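Local coordinates for SeviL (Septifer virgatus, PDB 6LF2), which binds GM1b and asialo-GM1 glycans as an R-type lectin of the beta-trefoil fold, at residues B[84-89]-B[94-99]. Sequence-based numbering, arbitrary orientation.
Sequences WSLEEV and GFYRLL
In the modelled conformer of Leu86, one of two, CD2 sits over the centre of one face of the Tyr96 ring, a CH-pi contact 3.9 Å from the ring centroid. Leu86 CB meets Tyr96 CD1 at 3.6 Å, and the backbone of Glu87 lies at the ring edge. The Trp84 indole has Leu98 O at its edge, near CE3, while its NE1 is bound to Leu65 O. At the edge of the Arg97 guanidinium, in its plane, water 1 accepts from Arg97 NH1 at 2.8 Å and is hydrogen-bonded to Glu87 OE2 at 2.6 Å. Glu87 OE2 and Arg97 NH1 stand 4.5 Å apart, beyond a salt bridge, and the water bridges them. With CG anti to the backbone N (chi1 -179°), the extended Glu87 chain crosses Arg97 obliquely and carries its carboxylate to the water and to Tyr106, which holds OE1. Arg97 NE forms a salt bridge with Glu124. In the same Leu86 conformer, CD1 touches Leu98 CD2 at 3.6 Å, the side chains lying side by side. Backbone hydrogen bonds pair Ser85 with Leu99 and Glu87 with Arg97 in both directions, and Val89 N donates to Phe95 O at 3.1 Å. This ladder makes strands 84-88 and 96-100 an antiparallel beta hairpin, the kind of unit from which a beta-trefoil is built.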
# COMPACT_ATOMS: atom_id res chain seq x y z
N TRP B 84 4.36 6.37 -19.12
CA TRP B 84 3.37 5.36 -18.75
C TRP B 84 2.03 6.05 -18.60
O TRP B 84 1.97 7.17 -18.09
CB TRP B 84 3.73 4.66 -17.43
CG TRP B 84 5.08 4.07 -17.40
CD1 TRP B 84 6.26 4.72 -17.14
CD2 TRP B 84 5.42 2.70 -17.63
NE1 TRP B 84 7.30 3.84 -17.21
CE2 TRP B 84 6.82 2.59 -17.51
CE3 TRP B 84 4.68 1.56 -17.95
CZ2 TRP B 84 7.49 1.39 -17.68
CZ3 TRP B 84 5.34 0.37 -18.10
CH2 TRP B 84 6.74 0.29 -17.98
N SER B 85 0.97 5.39 -19.04
CA SER B 85 -0.37 5.87 -18.74
C SER B 85 -1.01 4.97 -17.69
O SER B 85 -0.65 3.80 -17.54
CB SER B 85 -1.25 5.92 -20.00
OG SER B 85 -1.30 4.66 -20.64
N LEU B 86 -1.94 5.55 -16.95
CA LEU B 86 -2.70 4.80 -15.96
C LEU B 86 -4.01 4.34 -16.59
O LEU B 86 -4.81 5.16 -17.05
CB LEU B 86 -2.95 5.65 -14.71
CG LEU B 86 -1.85 5.62 -13.64
CD1 LEU B 86 -0.51 6.12 -14.16
CD2 LEU B 86 -2.29 6.43 -12.43
N GLU B 87 -4.22 3.03 -16.62
CA GLU B 87 -5.42 2.44 -17.18
C GLU B 87 -6.24 1.85 -16.04
O GLU B 87 -5.83 0.84 -15.44
CB GLU B 87 -5.07 1.37 -18.21
CG GLU B 87 -6.28 0.72 -18.88
CD GLU B 87 -5.89 -0.39 -19.85
OE1 GLU B 87 -5.34 -0.08 -20.93
OE2 GLU B 87 -6.13 -1.57 -19.52
N GLU B 88 -7.36 2.47 -15.72
CA GLU B 88 -8.12 2.02 -14.57
C GLU B 88 -8.65 0.62 -14.82
O GLU B 88 -8.98 0.24 -15.95
CB GLU B 88 -9.25 3.00 -14.24
CG GLU B 88 -10.43 2.97 -15.18
CD GLU B 88 -11.48 3.98 -14.78
OE1 GLU B 88 -11.17 4.84 -13.93
OE2 GLU B 88 -12.61 3.92 -15.32
N VAL B 89 -8.66 -0.19 -13.76
CA VAL B 89 -9.19 -1.54 -13.80
C VAL B 89 -10.67 -1.46 -13.43
O VAL B 89 -10.98 -1.22 -12.25
CB VAL B 89 -8.42 -2.46 -12.84
CG1 VAL B 89 -9.03 -3.84 -12.79
CG2 VAL B 89 -6.95 -2.53 -13.24
N GLY B 94 -9.72 1.48 -7.50
CA GLY B 94 -8.48 1.84 -6.84
C GLY B 94 -7.24 1.29 -7.50
O GLY B 94 -6.13 1.74 -7.16
N PHE B 95 -7.38 0.35 -8.43
CA PHE B 95 -6.24 -0.27 -9.08
C PHE B 95 -6.10 0.22 -10.52
O PHE B 95 -7.08 0.59 -11.17
CB PHE B 95 -6.34 -1.79 -9.05
CG PHE B 95 -6.12 -2.36 -7.67
CD1 PHE B 95 -7.17 -2.44 -6.77
CD2 PHE B 95 -4.86 -2.77 -7.26
CE1 PHE B 95 -6.98 -2.94 -5.50
CE2 PHE B 95 -4.67 -3.28 -5.98
CZ PHE B 95 -5.73 -3.36 -5.11
N TYR B 96 -4.86 0.21 -11.00
CA TYR B 96 -4.53 0.64 -12.35
C TYR B 96 -3.59 -0.37 -12.99
O TYR B 96 -2.74 -0.98 -12.33
CB TYR B 96 -3.83 2.00 -12.37
CG TYR B 96 -4.66 3.17 -11.91
CD1 TYR B 96 -5.47 3.85 -12.81
CD2 TYR B 96 -4.60 3.62 -10.60
CE1 TYR B 96 -6.23 4.93 -12.40
CE2 TYR B 96 -5.34 4.70 -10.19
CZ TYR B 96 -6.16 5.35 -11.09
OH TYR B 96 -6.90 6.43 -10.68
N ARG B 97 -3.72 -0.52 -14.30
CA ARG B 97 -2.61 -1.05 -15.09
C ARG B 97 -1.73 0.12 -15.52
O ARG B 97 -2.20 1.25 -15.66
CB ARG B 97 -3.11 -1.83 -16.31
CG ARG B 97 -3.73 -3.17 -15.95
CD ARG B 97 -4.02 -4.01 -17.20
NE ARG B 97 -4.42 -5.37 -16.85
CZ ARG B 97 -5.66 -5.71 -16.50
NH1 ARG B 97 -6.61 -4.80 -16.44
NH2 ARG B 97 -5.93 -6.98 -16.21
N LEU B 98 -0.44 -0.15 -15.64
CA LEU B 98 0.53 0.86 -16.06
C LEU B 98 1.00 0.47 -17.45
O LEU B 98 1.70 -0.53 -17.62
CB LEU B 98 1.70 0.92 -15.07
CG LEU B 98 1.29 1.38 -13.67
CD1 LEU B 98 2.42 1.18 -12.67
CD2 LEU B 98 0.93 2.82 -13.75
N LEU B 99 0.61 1.27 -18.45
CA LEU B 99 0.78 0.93 -19.86
C LEU B 99 1.90 1.76 -20.46
O LEU B 99 1.82 3.00 -20.50
CB LEU B 99 -0.53 1.16 -20.61
CG LEU B 99 -0.52 0.92 -22.12
CD1 LEU B 99 -0.20 -0.54 -22.41
CD2 LEU B 99 -1.87 1.31 -22.70
O HOH W 1 -6.78 -2.07 -17.01